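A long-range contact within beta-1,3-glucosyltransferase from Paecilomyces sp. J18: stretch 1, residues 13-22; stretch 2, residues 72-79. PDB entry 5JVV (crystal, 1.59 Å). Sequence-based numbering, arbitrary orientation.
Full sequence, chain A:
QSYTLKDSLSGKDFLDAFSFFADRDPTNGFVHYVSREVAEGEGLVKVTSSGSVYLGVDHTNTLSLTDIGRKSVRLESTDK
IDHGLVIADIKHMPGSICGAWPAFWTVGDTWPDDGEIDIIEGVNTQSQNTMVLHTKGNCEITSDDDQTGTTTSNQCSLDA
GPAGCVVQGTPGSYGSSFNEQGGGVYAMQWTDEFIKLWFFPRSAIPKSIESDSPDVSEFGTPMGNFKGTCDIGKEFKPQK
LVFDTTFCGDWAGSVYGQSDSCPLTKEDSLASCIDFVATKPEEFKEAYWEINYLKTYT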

# COMPACT_ATOMS: atom_id res chain seq x y z
N ASP A 13 9.74 0.11 17.91
CA ASP A 13 8.39 -0.21 18.38
C ASP A 13 7.48 -0.52 17.21
O ASP A 13 6.62 -1.40 17.30
CB ASP A 13 7.81 0.95 19.19
CG ASP A 13 8.53 1.17 20.51
OD1 ASP A 13 9.22 0.24 20.98
OD2 ASP A 13 8.38 2.27 21.08
N PHE A 14 7.67 0.20 16.11
CA PHE A 14 6.92 -0.07 14.89
C PHE A 14 7.24 -1.49 14.42
O PHE A 14 6.34 -2.29 14.21
CB PHE A 14 7.29 0.95 13.81
CG PHE A 14 6.63 0.70 12.47
CD1 PHE A 14 5.42 1.29 12.15
CD2 PHE A 14 7.25 -0.14 11.54
CE1 PHE A 14 4.83 1.06 10.92
CE2 PHE A 14 6.67 -0.38 10.32
CZ PHE A 14 5.46 0.23 10.00
N LEU A 15 8.52 -1.79 14.25
CA LEU A 15 8.91 -3.12 13.79
C LEU A 15 8.38 -4.23 14.72
O LEU A 15 7.94 -5.29 14.24
CB LEU A 15 10.43 -3.21 13.65
CG LEU A 15 11.05 -2.37 12.54
CD1 LEU A 15 12.57 -2.40 12.63
CD2 LEU A 15 10.57 -2.85 11.17
N ASP A 16 8.43 -4.00 16.02
CA ASP A 16 7.95 -4.99 16.98
C ASP A 16 6.45 -5.22 16.90
O ASP A 16 5.95 -6.22 17.41
CB ASP A 16 8.31 -4.57 18.41
CG ASP A 16 9.80 -4.68 18.71
OD1 ASP A 16 10.51 -5.38 17.96
OD2 ASP A 16 10.25 -4.08 19.71
N ALA A 17 5.72 -4.30 16.27
CA ALA A 17 4.26 -4.38 16.20
C ALA A 17 3.76 -5.10 14.95
O ALA A 17 2.56 -5.14 14.70
CB ALA A 17 3.66 -2.99 16.29
N PHE A 18 4.68 -5.65 14.17
CA PHE A 18 4.32 -6.38 12.96
C PHE A 18 4.96 -7.76 12.95
O PHE A 18 6.05 -7.94 13.49
CB PHE A 18 4.77 -5.61 11.70
CG PHE A 18 3.96 -4.37 11.43
CD1 PHE A 18 2.94 -4.40 10.50
CD2 PHE A 18 4.22 -3.18 12.10
CE1 PHE A 18 2.18 -3.27 10.23
CE2 PHE A 18 3.47 -2.05 11.84
CZ PHE A 18 2.45 -2.09 10.91
N SER A 19 4.28 -8.73 12.36
CA SER A 19 4.91 -10.00 12.07
C SER A 19 5.41 -9.93 10.64
O SER A 19 4.87 -9.18 9.82
CB SER A 19 3.91 -11.15 12.21
OG SER A 19 2.81 -10.99 11.34
N PHE A 20 6.46 -10.70 10.34
CA PHE A 20 7.02 -10.72 9.00
C PHE A 20 6.51 -11.95 8.25
O PHE A 20 6.83 -13.09 8.62
CB PHE A 20 8.54 -10.71 9.05
CG PHE A 20 9.14 -9.35 9.31
CD1 PHE A 20 10.09 -8.82 8.44
CD2 PHE A 20 8.75 -8.59 10.41
CE1 PHE A 20 10.65 -7.56 8.68
CE2 PHE A 20 9.30 -7.34 10.65
CZ PHE A 20 10.25 -6.82 9.78
N PHE A 21 5.73 -11.72 7.21
CA PHE A 21 5.21 -12.81 6.38
C PHE A 21 6.35 -13.33 5.53
O PHE A 21 6.99 -12.56 4.82
CB PHE A 21 4.08 -12.29 5.49
CG PHE A 21 3.50 -13.33 4.55
CD1 PHE A 21 2.43 -14.13 4.95
CD2 PHE A 21 4.01 -13.50 3.27
CE1 PHE A 21 1.88 -15.08 4.09
CE2 PHE A 21 3.47 -14.45 2.41
CZ PHE A 21 2.41 -15.24 2.82
N ALA A 22 6.60 -14.63 5.57
CA ALA A 22 7.80 -15.17 4.92
C ALA A 22 7.51 -16.40 4.07
O ALA A 22 8.41 -17.18 3.77
CB ALA A 22 8.87 -15.47 5.96
N SER A 72 12.38 -9.26 -0.39
CA SER A 72 11.58 -8.14 0.08
C SER A 72 10.97 -8.56 1.41
O SER A 72 11.28 -9.64 1.93
CB SER A 72 10.49 -7.81 -0.95
OG SER A 72 9.78 -6.62 -0.63
N VAL A 73 10.12 -7.70 1.96
CA VAL A 73 9.41 -8.01 3.19
C VAL A 73 7.93 -7.66 3.10
O VAL A 73 7.50 -6.84 2.25
CB VAL A 73 10.04 -7.31 4.42
CG1 VAL A 73 11.45 -7.84 4.68
CG2 VAL A 73 10.04 -5.78 4.24
N ARG A 74 7.14 -8.31 3.95
CA ARG A 74 5.72 -8.07 4.04
C ARG A 74 5.38 -8.09 5.52
O ARG A 74 5.49 -9.13 6.19
CB ARG A 74 4.93 -9.13 3.25
CG ARG A 74 3.45 -9.15 3.55
CD ARG A 74 2.66 -9.95 2.52
NE ARG A 74 1.35 -10.36 3.03
CZ ARG A 74 0.32 -10.74 2.27
NH1 ARG A 74 0.42 -10.73 0.96
NH2 ARG A 74 -0.82 -11.11 2.84
N LEU A 75 5.04 -6.92 6.05
CA LEU A 75 4.76 -6.75 7.47
C LEU A 75 3.26 -6.71 7.69
O LEU A 75 2.55 -5.97 7.02
CB LEU A 75 5.39 -5.44 7.96
CG LEU A 75 6.87 -5.49 8.33
CD1 LEU A 75 7.73 -5.86 7.13
CD2 LEU A 75 7.33 -4.16 8.93
N GLU A 76 2.78 -7.53 8.63
CA GLU A 76 1.36 -7.61 8.95
C GLU A 76 1.19 -7.31 10.44
O GLU A 76 1.83 -7.95 11.26
CB GLU A 76 0.80 -9.00 8.60
CG GLU A 76 0.99 -9.37 7.14
CD GLU A 76 0.49 -10.76 6.80
OE1 GLU A 76 0.14 -11.51 7.73
OE2 GLU A 76 0.44 -11.09 5.60
N SER A 77 0.34 -6.35 10.78
CA SER A 77 0.27 -5.93 12.18
C SER A 77 -0.20 -7.06 13.08
O SER A 77 -1.03 -7.87 12.70
CB SER A 77 -0.63 -4.70 12.34
OG SER A 77 -1.98 -5.00 12.03
N THR A 78 0.37 -7.12 14.28
CA THR A 78 -0.05 -8.12 15.26
C THR A 78 -1.41 -7.76 15.84
O THR A 78 -2.26 -8.64 16.02
CB THR A 78 1.00 -8.31 16.36
OG1 THR A 78 1.39 -7.04 16.88
CG2 THR A 78 2.21 -8.98 15.77
N ASP A 79 -1.62 -6.48 16.12
CA ASP A 79 -2.92 -6.03 16.62
C ASP A 79 -3.79 -5.57 15.45
O ASP A 79 -3.30 -4.98 14.48
CB ASP A 79 -2.75 -4.90 17.64
CG ASP A 79 -2.08 -5.37 18.92
OD1 ASP A 79 -2.16 -6.59 19.23
OD2 ASP A 79 -1.49 -4.53 19.63
O HOH W 1 3.77 -7.51 18.05
O HOH W 2 0.27 -4.32 16.02
O HOH W 3 0.17 -10.56 12.21
O HOH W 4 2.95 -12.42 9.15
O HOH W 5 8.59 -10.41 5.35

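A strand pairing far apart in sequence is usually fixed twice, by packed side chains and by the backbone ladder that sets the register; residues 13-22 and 72-79 of this glucosyltransferase illustrate both. At the apolar centre lies Leu75, the residue most covered by the opposing stretch. Its branched side chain meets several neighbours at once: CD1 sits over the face of the Phe20 ring, 3.7 Å from Phe20 CE1, while CD2 approaches Phe14 CE2 at 4.1 Å and Leu15 CD2 at 4.2 Å, so that helical residues Phe14 and Leu15 pack against the strand. Phe18 CD1 lies 3.7 Å from Leu75 CB, and Val73 CG1 extends the cluster, 4.1 Å from Phe20 CE1. Flat rings and branched aliphatic groups suit this site because they fill it without leaving polar atoms to be satisfied.

Around this centre the strands run antiparallel. Ser19 N donates to Glu76 O (2.8 Å) and Glu76 N returns the bond to Ser19 O (2.9 Å); Phe21 N to Arg74 O (2.8 Å) and Thr78 N to Ala17 O (3.0 Å) continue the ladder in either direction.

On the face bearing Ser19 and Glu76 the chemistry turns polar. Phe21, in the t rotamer, turns one face of its ring to the extended Arg74, whose CZ stands 4.6 Å from the ring centroid, almost on the normal, in a cation-pi contact. Glu76 holds that arginine by a salt bridge, Arg74 NE to Glu76 OE2 at 2.8 Å, pairing its charge while the guanidinium covers the aromatic face. Water completes the edge: water 3 lies 2.8 Å from Ser19 OG and 3.0 Å from Ser77 O, and water 1 lies 2.6 Å from Asp16 O and 2.7 Å from Thr78 OG1, linking the stretches, small hydroxyl side chains serving well where solvent enters the contact.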